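Local coordinates for acyl-coa oxidase (Arabidopsis thaliana, PDB 1W07), which catalyses the FAD-dependent desaturation of long- and medium-chain acyl-CoAs to 2-trans-enoyl-CoAs, passing electrons to oxygen and releasing hydrogen peroxide in peroxisomal beta-oxidation, at residues 109-112 with 118-121; 34-39 with 606-611; 452-457 with 528-533; 67-72 with 96-101. The protein carries 1 engineered substitution. One frame throughout, in Å; residues are numbered along the deposited sequence.

Contact 1: 109-112 with 118-121; sequences AIKG and QQKK
Gln119 lays its whole side chain along the last turn of the helix that carries Ile110 and Lys111. The arrangement is a pair of consecutive helices joined by a short turn in the N-terminal helical domain of the acyl-CoA oxidase fold: helix 98-113 ends, a two-residue turn follows, and helix 116-128 begins. The touching is stepwise. Gln119 CG rests 3.3 Å from Ile110 O, and one carbon further on Gln119 CD stands 3.3 Å from Lys111 O. That carbonyl oxygen lies over the face of the Gln119 amide, which explains why Gln119 NE2, 3.2 Å from Lys111 O, makes no hydrogen bond with it: the N-H has the wrong angle. The true acceptor for NE2 is Gly114 O, in the turn itself. With chi1 at -70°, CG stands beside the backbone N, and an extended chain beyond it (chi2 176°) carries the amide across to the neighbouring helix end. Were an alanine here, the Gly114 carbonyl would probably lose its side-chain donor and the backbone at Ile110 and Lys111 its covering chain. The aliphatic side of the junction is looser, Ile110 CG2 coming within 4.4 Å of Gln119 CA. Farther out, Leu123, one turn along helix 116-128, packs on both Ile110 and Lys111. Gln118 fixes the start of that helix from another direction: its OE1 accepts from Thr115 N and Met256 N, while its NE2 donates to the carbonyl oxygens of Asp252 and Met254.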
loop_
_atom_site.group_PDB
_atom_site.type_symbol
_atom_site.label_atom_id
_atom_site.label_comp_id
_atom_site.label_asym_id
_atom_site.label_seq_id
_atom_site.Cartn_x
_atom_site.Cartn_y
_atom_site.Cartn_z
ATOM N N ALA B 109 -1.775 24.471 -20.772
ATOM C CA ALA B 109 -3.028 24.341 -21.512
ATOM C C ALA B 109 -3.267 25.534 -22.423
ATOM O O ALA B 109 -3.628 25.368 -23.590
ATOM C CB ALA B 109 -4.201 24.185 -20.546
ATOM N N ILE B 110 -3.077 26.735 -21.882
ATOM C CA ILE B 110 -3.261 27.959 -22.649
ATOM C C ILE B 110 -2.217 28.061 -23.763
ATOM O O ILE B 110 -2.525 28.554 -24.841
ATOM C CB ILE B 110 -3.137 29.203 -21.752
ATOM C CG1 ILE B 110 -4.104 29.088 -20.578
ATOM C CG2 ILE B 110 -3.457 30.458 -22.554
ATOM C CD1 ILE B 110 -3.898 30.145 -19.532
ATOM N N LYS B 111 -0.993 27.599 -23.500
ATOM C CA LYS B 111 0.080 27.624 -24.495
ATOM C C LYS B 111 -0.180 26.691 -25.681
ATOM O O LYS B 111 0.045 27.054 -26.836
ATOM C CB LYS B 111 1.421 27.224 -23.871
ATOM C CG LYS B 111 2.074 28.295 -23.020
ATOM C CD LYS B 111 3.454 27.848 -22.537
ATOM C CE LYS B 111 4.107 28.907 -21.651
ATOM N NZ LYS B 111 5.425 28.466 -21.100
ATOM N N GLY B 112 -0.640 25.479 -25.401
ATOM C CA GLY B 112 -0.882 24.542 -26.479
ATOM C C GLY B 112 -2.248 24.603 -27.134
ATOM O O GLY B 112 -2.417 24.110 -28.248
ATOM N N GLN B 118 -4.434 34.926 -27.767
ATOM C CA GLN B 118 -4.929 34.489 -26.465
ATOM C C GLN B 118 -3.766 34.244 -25.512
ATOM O O GLN B 118 -3.835 34.588 -24.341
ATOM C CB GLN B 118 -5.752 33.205 -26.611
ATOM C CG GLN B 118 -7.042 33.384 -27.376
ATOM C CD GLN B 118 -7.809 32.086 -27.515
ATOM O OE1 GLN B 118 -7.275 31.082 -27.990
ATOM N NE2 GLN B 118 -9.070 32.100 -27.106
ATOM N N GLN B 119 -2.699 33.646 -26.026
ATOM C CA GLN B 119 -1.529 33.345 -25.211
ATOM C C GLN B 119 -0.849 34.578 -24.621
ATOM O O GLN B 119 -0.568 34.628 -23.420
ATOM C CB GLN B 119 -0.514 32.534 -26.025
ATOM C CG GLN B 119 -0.963 31.105 -26.332
ATOM C CD GLN B 119 0.011 30.354 -27.230
ATOM O OE1 GLN B 119 1.203 30.273 -26.944
ATOM N NE2 GLN B 119 -0.502 29.797 -28.323
ATOM N N LYS B 120 -0.586 35.585 -25.444
ATOM C CA LYS B 120 0.090 36.770 -24.917
ATOM C C LYS B 120 -0.794 37.603 -23.998
ATOM O O LYS B 120 -0.296 38.436 -23.248
ATOM C CB LYS B 120 0.649 37.619 -26.063
ATOM C CG LYS B 120 -0.377 38.266 -26.973
ATOM C CD LYS B 120 0.320 38.873 -28.192
ATOM C CE LYS B 120 -0.658 39.524 -29.171
ATOM N NZ LYS B 120 -1.220 40.816 -28.677
ATOM N N LYS B 121 -2.101 37.370 -24.028
ATOM C CA LYS B 121 -2.984 38.118 -23.147
ATOM C C LYS B 121 -3.136 37.415 -21.792
ATOM O O LYS B 121 -3.019 38.041 -20.734
ATOM C CB LYS B 121 -4.357 38.282 -23.782
ATOM C CG LYS B 121 -5.265 39.206 -23.002
ATOM C CD LYS B 121 -6.483 38.509 -22.430
ATOM C CE LYS B 121 -7.280 39.493 -21.588
ATOM N NZ LYS B 121 -8.429 38.892 -20.864
#

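Contact 2: 34-39 with 606-611; sequences VSDRIA and AFNYTD
Thr610 OG1 has two partners: the backbone N of Tyr613, which it caps, and a water that ties it to Ala39 O. This N-cap threonine starts helix 611-614, and the water bridge joins it to helix 29-43, so that the N-terminal domain meets the C-terminal part of the oxidase chain. The water lies 2.8 Å from Thr610 OG1 and donates to Ala39 O, also at 2.8 Å. Beside this bridge the two side chains meet through methyl groups, Thr610 CG2 lying 4.2 Å from Ala39 CB.

The direct polar link is one turn back along helix 29-43, where Asn608 ND2 donates to Asp36 OD2 at 3.1 Å. The bond is nearly straight, with an N-H...O angle of 169°. Its acceptor lies almost in the amide plane but is approached on the anti side of OD2, somewhat out of the carboxylate plane; the two flat groups are turned 31° apart, and the side chains cross at about a right angle. Asn608 is the first residue past helix 600-605 whose backbone leaves helical angles, with positive phi, and its CG anti to the backbone N (chi1 -164°) sends the amide toward Asp36. With a leucine in its place, the Asp36 carboxylate would probably be left without this donor, and the loop without its direct polar tie to helix 29-43.

Behind the loop, Phe607 and Tyr609 pack on helix 278-309, and Tyr609 OH is hydrogen-bonded to Ser297 OG. The other branch of the Asn608 amide, OD1, accepts a weak hydrogen bond from Lys22 NZ.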
loop_
_atom_site.group_PDB
_atom_site.type_symbol
_atom_site.label_atom_id
_atom_site.label_comp_id
_atom_site.label_asym_id
_atom_site.label_seq_id
_atom_site.Cartn_x
_atom_site.Cartn_y
_atom_site.Cartn_z
ATOM N N VAL B 34 22.966 22.829 -9.733
ATOM C CA VAL B 34 21.815 23.678 -9.494
ATOM C C VAL B 34 20.894 23.057 -8.444
ATOM O O VAL B 34 20.354 23.747 -7.580
ATOM C CB VAL B 34 21.021 23.917 -10.799
ATOM C CG1 VAL B 34 19.833 24.802 -10.526
ATOM C CG2 VAL B 34 21.924 24.571 -11.839
ATOM N N SER B 35 20.720 21.744 -8.513
ATOM C CA SER B 35 19.848 21.070 -7.566
ATOM C C SER B 35 20.452 21.063 -6.164
ATOM O O SER B 35 19.754 21.273 -5.166
ATOM C CB SER B 35 19.594 19.642 -8.033
ATOM O OG SER B 35 18.682 19.001 -7.181
ATOM N N ASP B 36 21.755 20.827 -6.090
ATOM C CA ASP B 36 22.426 20.781 -4.806
ATOM C C ASP B 36 22.330 22.133 -4.108
ATOM O O ASP B 36 22.069 22.201 -2.909
ATOM C CB ASP B 36 23.888 20.361 -5.004
ATOM C CG ASP B 36 24.664 20.318 -3.709
ATOM O OD1 ASP B 36 25.538 21.190 -3.518
ATOM O OD2 ASP B 36 24.414 19.417 -2.873
ATOM N N ARG B 37 22.515 23.204 -4.872
ATOM C CA ARG B 37 22.461 24.561 -4.339
ATOM C C ARG B 37 21.066 24.924 -3.831
ATOM O O ARG B 37 20.904 25.375 -2.702
ATOM C CB ARG B 37 22.868 25.556 -5.425
ATOM C CG ARG B 37 23.060 26.982 -4.933
ATOM C CD ARG B 37 22.875 27.957 -6.083
ATOM N NE ARG B 37 23.589 27.524 -7.282
ATOM C CZ ARG B 37 23.066 27.549 -8.505
ATOM N NH1 ARG B 37 21.825 27.985 -8.688
ATOM N NH2 ARG B 37 23.780 27.140 -9.544
ATOM N N ILE B 38 20.062 24.733 -4.677
ATOM C CA ILE B 38 18.694 25.057 -4.302
ATOM C C ILE B 38 18.221 24.179 -3.148
ATOM O O ILE B 38 17.488 24.641 -2.270
ATOM C CB ILE B 38 17.737 24.892 -5.496
ATOM C CG1 ILE B 38 18.199 25.780 -6.653
ATOM C CG2 ILE B 38 16.326 25.277 -5.084
ATOM C CD1 ILE B 38 18.225 27.269 -6.325
ATOM N N ALA B 39 18.646 22.919 -3.146
ATOM C CA ALA B 39 18.260 21.992 -2.090
ATOM C C ALA B 39 18.704 22.530 -0.737
ATOM O O ALA B 39 17.920 22.547 0.217
ATOM C CB ALA B 39 18.878 20.609 -2.341
ATOM N N ALA B 606 24.071 8.467 -3.461
ATOM C CA ALA B 606 24.223 9.077 -4.781
ATOM C C ALA B 606 23.042 9.988 -5.124
ATOM O O ALA B 606 23.154 10.860 -5.990
ATOM C CB ALA B 606 24.381 7.992 -5.837
ATOM N N PHE B 607 21.910 9.776 -4.455
ATOM C CA PHE B 607 20.703 10.582 -4.685
ATOM C C PHE B 607 20.954 12.006 -4.190
ATOM O O PHE B 607 20.308 12.957 -4.635
ATOM C CB PHE B 607 19.515 9.968 -3.925
ATOM C CG PHE B 607 19.207 8.540 -4.318
ATOM C CD1 PHE B 607 18.564 7.676 -3.434
ATOM C CD2 PHE B 607 19.546 8.063 -5.586
ATOM C CE1 PHE B 607 18.263 6.351 -3.811
ATOM C CE2 PHE B 607 19.253 6.751 -5.973
ATOM C CZ PHE B 607 18.609 5.892 -5.079
ATOM N N ASN B 608 21.897 12.131 -3.257
ATOM C CA ASN B 608 22.264 13.429 -2.707
ATOM C C ASN B 608 21.127 14.173 -2.001
ATOM O O ASN B 608 21.047 15.403 -2.054
ATOM C CB ASN B 608 22.847 14.311 -3.812
ATOM C CG ASN B 608 23.584 15.493 -3.262
ATOM O OD1 ASN B 608 24.419 15.342 -2.376
ATOM N ND2 ASN B 608 23.290 16.680 -3.779
ATOM N N TYR B 609 20.254 13.427 -1.334
ATOM C CA TYR B 609 19.122 14.013 -0.622
ATOM C C TYR B 609 19.527 14.577 0.734
ATOM O O TYR B 609 20.326 13.964 1.447
ATOM C CB TYR B 609 18.033 12.950 -0.413
ATOM C CG TYR B 609 17.290 12.549 -1.667
ATOM C CD1 TYR B 609 16.841 11.241 -1.841
ATOM C CD2 TYR B 609 17.009 13.483 -2.673
ATOM C CE1 TYR B 609 16.127 10.863 -2.989
ATOM C CE2 TYR B 609 16.292 13.108 -3.832
ATOM C CZ TYR B 609 15.856 11.793 -3.974
ATOM O OH TYR B 609 15.130 11.392 -5.084
ATOM N N THR B 610 18.977 15.735 1.090
ATOM C CA THR B 610 19.269 16.352 2.384
ATOM C C THR B 610 18.319 15.688 3.387
ATOM O O THR B 610 17.304 15.108 2.989
ATOM C CB THR B 610 18.942 17.868 2.399
ATOM O OG1 THR B 610 17.529 18.043 2.214
ATOM C CG2 THR B 610 19.713 18.622 1.297
ATOM N N ASP B 611 18.631 15.763 4.677
ATOM C CA ASP B 611 17.755 15.175 5.682
ATOM C C ASP B 611 16.436 15.929 5.688
ATOM O O ASP B 611 15.371 15.352 5.944
ATOM C CB ASP B 611 18.386 15.255 7.071
ATOM C CG ASP B 611 19.365 14.126 7.335
ATOM O OD1 ASP B 611 19.339 13.119 6.598
ATOM O OD2 ASP B 611 20.146 14.248 8.294
HETATM O O HOH W 1 16.674 20.063 0.528
#

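Contact 3: 452-457 with 528-533; sequences VGTTAY and QLIVVS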
loop_
_atom_site.group_PDB
_atom_site.type_symbol
_atom_site.label_atom_id
_atom_site.label_comp_id
_atom_site.label_asym_id
_atom_site.label_seq_id
_atom_site.Cartn_x
_atom_site.Cartn_y
_atom_site.Cartn_z
ATOM N N VAL B 452 9.193 -0.504 -36.372
ATOM C CA VAL B 452 10.426 0.167 -35.972
ATOM C C VAL B 452 10.281 0.617 -34.516
ATOM O O VAL B 452 9.397 0.144 -33.800
ATOM C CB VAL B 452 10.698 1.372 -36.876
ATOM N N GLY B 453 11.148 1.522 -34.080
ATOM C CA GLY B 453 11.079 2.022 -32.721
ATOM C C GLY B 453 11.151 0.944 -31.656
ATOM O O GLY B 453 11.974 0.029 -31.737
ATOM N N THR B 454 10.277 1.060 -30.657
ATOM C CA THR B 454 10.243 0.104 -29.550
ATOM C C THR B 454 9.509 -1.188 -29.877
ATOM O O THR B 454 9.437 -2.084 -29.039
ATOM C CB THR B 454 9.593 0.723 -28.288
ATOM O OG1 THR B 454 8.266 1.175 -28.597
ATOM C CG2 THR B 454 10.417 1.889 -27.785
ATOM N N THR B 455 8.967 -1.285 -31.087
ATOM C CA THR B 455 8.246 -2.485 -31.511
ATOM C C THR B 455 8.984 -3.179 -32.658
ATOM O O THR B 455 8.471 -4.115 -33.268
ATOM C CB THR B 455 6.811 -2.140 -31.979
ATOM O OG1 THR B 455 6.873 -1.258 -33.109
ATOM C CG2 THR B 455 6.038 -1.450 -30.867
ATOM N N ALA B 456 10.198 -2.721 -32.940
ATOM C CA ALA B 456 10.998 -3.299 -34.014
ATOM C C ALA B 456 11.193 -4.798 -33.809
ATOM O O ALA B 456 11.145 -5.578 -34.763
ATOM C CB ALA B 456 12.349 -2.599 -34.086
ATOM N N TYR B 457 11.401 -5.200 -32.561
ATOM C CA TYR B 457 11.606 -6.607 -32.256
ATOM C C TYR B 457 10.439 -7.447 -32.732
ATOM O O TYR B 457 10.600 -8.619 -33.066
ATOM C CB TYR B 457 11.796 -6.798 -30.746
ATOM C CG TYR B 457 10.523 -6.649 -29.931
ATOM C CD1 TYR B 457 9.820 -7.769 -29.482
ATOM C CD2 TYR B 457 10.021 -5.390 -29.613
ATOM C CE1 TYR B 457 8.644 -7.638 -28.731
ATOM C CE2 TYR B 457 8.844 -5.242 -28.865
ATOM C CZ TYR B 457 8.162 -6.369 -28.429
ATOM O OH TYR B 457 6.994 -6.215 -27.713
ATOM N N GLN B 528 7.887 -3.523 -19.902
ATOM C CA GLN B 528 9.046 -3.961 -19.121
ATOM C C GLN B 528 10.242 -4.154 -20.043
ATOM O O GLN B 528 11.371 -3.811 -19.686
ATOM C CB GLN B 528 8.732 -5.260 -18.359
ATOM C CG GLN B 528 7.698 -5.066 -17.244
ATOM C CD GLN B 528 7.246 -6.367 -16.597
ATOM O OE1 GLN B 528 7.270 -7.432 -17.219
ATOM N NE2 GLN B 528 6.778 -6.276 -15.356
ATOM N N LEU B 529 9.992 -4.711 -21.223
ATOM C CA LEU B 529 11.056 -4.914 -22.207
ATOM C C LEU B 529 11.685 -3.554 -22.511
ATOM O O LEU B 529 12.901 -3.428 -22.560
ATOM C CB LEU B 529 10.481 -5.507 -23.491
ATOM C CG LEU B 529 11.359 -5.431 -24.745
ATOM C CD1 LEU B 529 12.656 -6.225 -24.567
ATOM C CD2 LEU B 529 10.557 -5.960 -25.922
ATOM N N ILE B 530 10.846 -2.536 -22.713
ATOM C CA ILE B 530 11.345 -1.195 -23.001
ATOM C C ILE B 530 12.274 -0.690 -21.875
ATOM O O ILE B 530 13.358 -0.155 -22.138
ATOM C CB ILE B 530 10.164 -0.215 -23.192
ATOM C CG1 ILE B 530 9.371 -0.590 -24.455
ATOM C CG2 ILE B 530 10.670 1.213 -23.266
ATOM C CD1 ILE B 530 8.125 0.271 -24.713
ATOM N N VAL B 531 11.855 -0.849 -20.620
ATOM C CA VAL B 531 12.662 -0.393 -19.499
ATOM C C VAL B 531 13.989 -1.156 -19.479
ATOM O O VAL B 531 15.061 -0.572 -19.319
ATOM C CB VAL B 531 11.905 -0.599 -18.152
ATOM C CG1 VAL B 531 12.752 -0.087 -16.996
ATOM C CG2 VAL B 531 10.564 0.137 -18.178
ATOM N N VAL B 532 13.924 -2.465 -19.656
ATOM C CA VAL B 532 15.137 -3.272 -19.646
ATOM C C VAL B 532 16.091 -2.878 -20.770
ATOM O O VAL B 532 17.301 -2.765 -20.552
ATOM C CB VAL B 532 14.826 -4.778 -19.784
ATOM C CG1 VAL B 532 16.131 -5.557 -19.871
ATOM C CG2 VAL B 532 14.004 -5.267 -18.604
ATOM N N SER B 533 15.547 -2.665 -21.969
ATOM C CA SER B 533 16.357 -2.303 -23.129
ATOM C C SER B 533 17.009 -0.938 -22.986
ATOM O O SER B 533 18.121 -0.735 -23.458
ATOM C CB SER B 533 15.519 -2.354 -24.421
ATOM O OG SER B 533 14.647 -1.241 -24.505
#
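A type II' beta turn, Val452 to Thr455, sets the 452-457 loop against helix 516-538. Its middle residues have the matching backbone angles, Gly453 at 56/-135 and Thr454 with negative phi and psi near zero, and Val452 O accepts from both Thr455 N and Thr455 OG1, the latter at 3.0 Å and in the carbonyl plane.

Across the contact, Leu529 points one methyl at the ring of Tyr457 in a CH-pi contact. With Leu529 CG anti to the backbone N (chi1 164°), CD2 comes over the ring, 3.5 Å from its centroid, the two side chains approaching from opposite directions. A second contact of similar extent, though less close, lies beside it, where Ile530 CD1 is 3.9 Å from Thr454 CB. Thr454 O lies at the ring's edge, in plane, and Tyr457 OH is hydrogen-bonded to His526 ND1, on the same helix as Leu529. Trp350 and Cys376 pack against Thr454 from two further helices.

No hydrogen bond crosses between the two segments. The His526 bond anchors the far end of the tyrosine and Glu372 OE2 holds Thr454 OG1, so the polar ends have partners while the segments themselves meet through methyl groups and a ring face.

Contact 4: 67-72 with 96-101; sequences RKCAHA and PAYVDL
Cys69 aims its sulfur into the notch formed by Ala97, Tyr98 and Val99, at the start of helix 98-113. Two methyl groups flank it at equal distance: Cys69 SG is 3.6 Å from Ala97 CB and likewise 3.6 Å from Val99 CG2. The third wall is aromatic. The sulfur sits 4.8 Å from the centroid of the Tyr98 ring and 40° off its normal, an oblique sulfur-aromatic contact in which Tyr98 CE2 is the nearest ring atom. Further out along the ring, Tyr98 OH reaches 3.8 Å from Cys69 CB.

The notch holds its shape from within. Val99 CG2 lies against one face of the Tyr98 ring, 3.5 Å above its plane and offset toward the rim, so the methyl that meets the sulfur also braces the aromatic group. Tyr98 turns its CG between the backbone N and the carbonyl carbon (chi1 70°), which carries the ring back toward helix 58-78. In the first turn of the helix, Asp100 OD2 accepts from Ala97 N at 3.0 Å, approached from above the carboxylate plane, and steadies the entry to the helix.

Phe73 extends the same packing from helix 58-78 onto Tyr98 and Val99, and Arg90 of helix 83-93 also touches Val99. Ile132, just before strand 133-136, and Val182, in the loop before strand 185-194, pack on Tyr98, as does Leu651 of the second subunit, while Leu101 on helix 98-113 touches FAD.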
loop_
_atom_site.group_PDB
_atom_site.type_symbol
_atom_site.label_atom_id
_atom_site.label_comp_id
_atom_site.label_asym_id
_atom_site.label_seq_id
_atom_site.Cartn_x
_atom_site.Cartn_y
_atom_site.Cartn_z
ATOM N N ARG B 67 1.413 30.373 2.850
ATOM C CA ARG B 67 2.584 31.108 3.312
ATOM C C ARG B 67 3.841 30.658 2.575
ATOM O O ARG B 67 4.615 31.488 2.091
ATOM C CB ARG B 67 2.803 30.904 4.810
ATOM C CG ARG B 67 3.930 31.773 5.365
ATOM C CD ARG B 67 4.268 31.400 6.797
ATOM N NE ARG B 67 5.232 32.333 7.365
ATOM C CZ ARG B 67 6.099 32.019 8.323
ATOM N NH1 ARG B 67 6.131 30.787 8.825
ATOM N NH2 ARG B 67 6.943 32.938 8.778
ATOM N N LYS B 68 4.057 29.345 2.508
ATOM C CA LYS B 68 5.242 28.806 1.832
ATOM C C LYS B 68 5.275 29.209 0.364
ATOM O O LYS B 68 6.339 29.501 -0.170
ATOM C CB LYS B 68 5.292 27.275 1.924
ATOM C CG LYS B 68 5.573 26.734 3.322
ATOM C CD LYS B 68 5.642 25.202 3.329
ATOM C CE LYS B 68 6.058 24.692 4.708
ATOM N NZ LYS B 68 6.088 23.206 4.824
ATOM N N CYS B 69 4.122 29.221 -0.294
ATOM C CA CYS B 69 4.104 29.591 -1.699
ATOM C C CYS B 69 4.440 31.073 -1.880
ATOM O O CYS B 69 5.160 31.445 -2.804
ATOM C CB CYS B 69 2.740 29.277 -2.320
ATOM S SG CYS B 69 2.383 27.512 -2.509
ATOM N N ALA B 70 3.919 31.911 -0.990
ATOM C CA ALA B 70 4.161 33.347 -1.056
ATOM C C ALA B 70 5.637 33.627 -0.785
ATOM O O ALA B 70 6.258 34.473 -1.434
ATOM C CB ALA B 70 3.290 34.070 -0.038
ATOM N N HIS B 71 6.193 32.906 0.178
ATOM C CA HIS B 71 7.588 33.078 0.519
ATOM C C HIS B 71 8.446 32.664 -0.672
ATOM O O HIS B 71 9.483 33.265 -0.940
ATOM C CB HIS B 71 7.924 32.242 1.756
ATOM C CG HIS B 71 9.314 32.453 2.265
ATOM N ND1 HIS B 71 9.730 33.634 2.841
ATOM C CD2 HIS B 71 10.394 31.637 2.262
ATOM C CE1 HIS B 71 11.004 33.535 3.176
ATOM N NE2 HIS B 71 11.433 32.333 2.833
ATOM N N ALA B 72 7.993 31.638 -1.391
ATOM C CA ALA B 72 8.699 31.135 -2.574
ATOM C C ALA B 72 8.763 32.222 -3.634
ATOM O O ALA B 72 9.817 32.461 -4.218
ATOM C CB ALA B 72 7.978 29.919 -3.140
ATOM N N PRO B 96 2.578 19.738 -1.907
ATOM C CA PRO B 96 1.506 19.862 -2.899
ATOM C C PRO B 96 0.737 21.166 -2.675
ATOM O O PRO B 96 0.255 21.425 -1.567
ATOM C CB PRO B 96 0.655 18.627 -2.629
ATOM C CG PRO B 96 1.705 17.606 -2.231
ATOM C CD PRO B 96 2.573 18.395 -1.286
ATOM N N ALA B 97 0.615 21.973 -3.724
ATOM C CA ALA B 97 -0.051 23.264 -3.608
ATOM C C ALA B 97 -0.571 23.725 -4.961
ATOM O O ALA B 97 -0.138 23.242 -6.008
ATOM C CB ALA B 97 0.931 24.298 -3.043
ATOM N N TYR B 98 -1.494 24.678 -4.931
ATOM C CA TYR B 98 -2.114 25.208 -6.134
ATOM C C TYR B 98 -1.102 25.616 -7.185
ATOM O O TYR B 98 -1.364 25.518 -8.384
ATOM C CB TYR B 98 -2.995 26.406 -5.779
ATOM C CG TYR B 98 -2.214 27.620 -5.350
ATOM C CD1 TYR B 98 -1.814 28.578 -6.282
ATOM C CD2 TYR B 98 -1.884 27.824 -4.016
ATOM C CE1 TYR B 98 -1.114 29.711 -5.894
ATOM C CE2 TYR B 98 -1.179 28.950 -3.613
ATOM C CZ TYR B 98 -0.801 29.890 -4.547
ATOM O OH TYR B 98 -0.124 31.016 -4.137
ATOM N N VAL B 99 0.052 26.081 -6.726
ATOM C CA VAL B 99 1.111 26.515 -7.618
ATOM C C VAL B 99 1.503 25.416 -8.611
ATOM O O VAL B 99 1.859 25.708 -9.755
ATOM C CB VAL B 99 2.372 26.939 -6.817
ATOM C CG1 VAL B 99 3.527 27.206 -7.756
ATOM C CG2 VAL B 99 2.075 28.195 -6.008
ATOM N N ASP B 100 1.432 24.158 -8.188
ATOM C CA ASP B 100 1.812 23.068 -9.071
ATOM C C ASP B 100 0.900 22.982 -10.289
ATOM O O ASP B 100 1.361 22.700 -11.401
ATOM C CB ASP B 100 1.794 21.723 -8.327
ATOM C CG ASP B 100 2.605 21.746 -7.038
ATOM O OD1 ASP B 100 3.641 22.445 -6.983
ATOM O OD2 ASP B 100 2.210 21.045 -6.078
ATOM N N LEU B 101 -0.392 23.219 -10.084
ATOM C CA LEU B 101 -1.348 23.142 -11.183
ATOM C C LEU B 101 -1.313 24.386 -12.055
ATOM O O LEU B 101 -1.520 24.307 -13.264
ATOM C CB LEU B 101 -2.765 22.908 -10.653
ATOM C CG LEU B 101 -3.130 21.482 -10.228
ATOM C CD1 LEU B 101 -2.884 20.532 -11.388
ATOM C CD2 LEU B 101 -2.313 21.048 -9.020
#

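In the fold
Contacts 1 and 4 share helix 98-113: contact 4 packs its start and contact 1 its end, their centres about 22 Å apart within the N-terminal domain. Contact 4 is fully buried and apolar, built round a sulfur, whereas contact 1, partly buried, rests a glutamine chain on backbone carbonyls. Contact 3 is buried as well, but lies in the C-terminal helical part, across the chain's centre from contact 4, and has a methyl over a ring where contact 4 has a sulfur. Contact 2 alone has direct and water-mediated hydrogen bonds between its segments; partly buried, it joins residues over 560 apart, enclosing the other three along the chain.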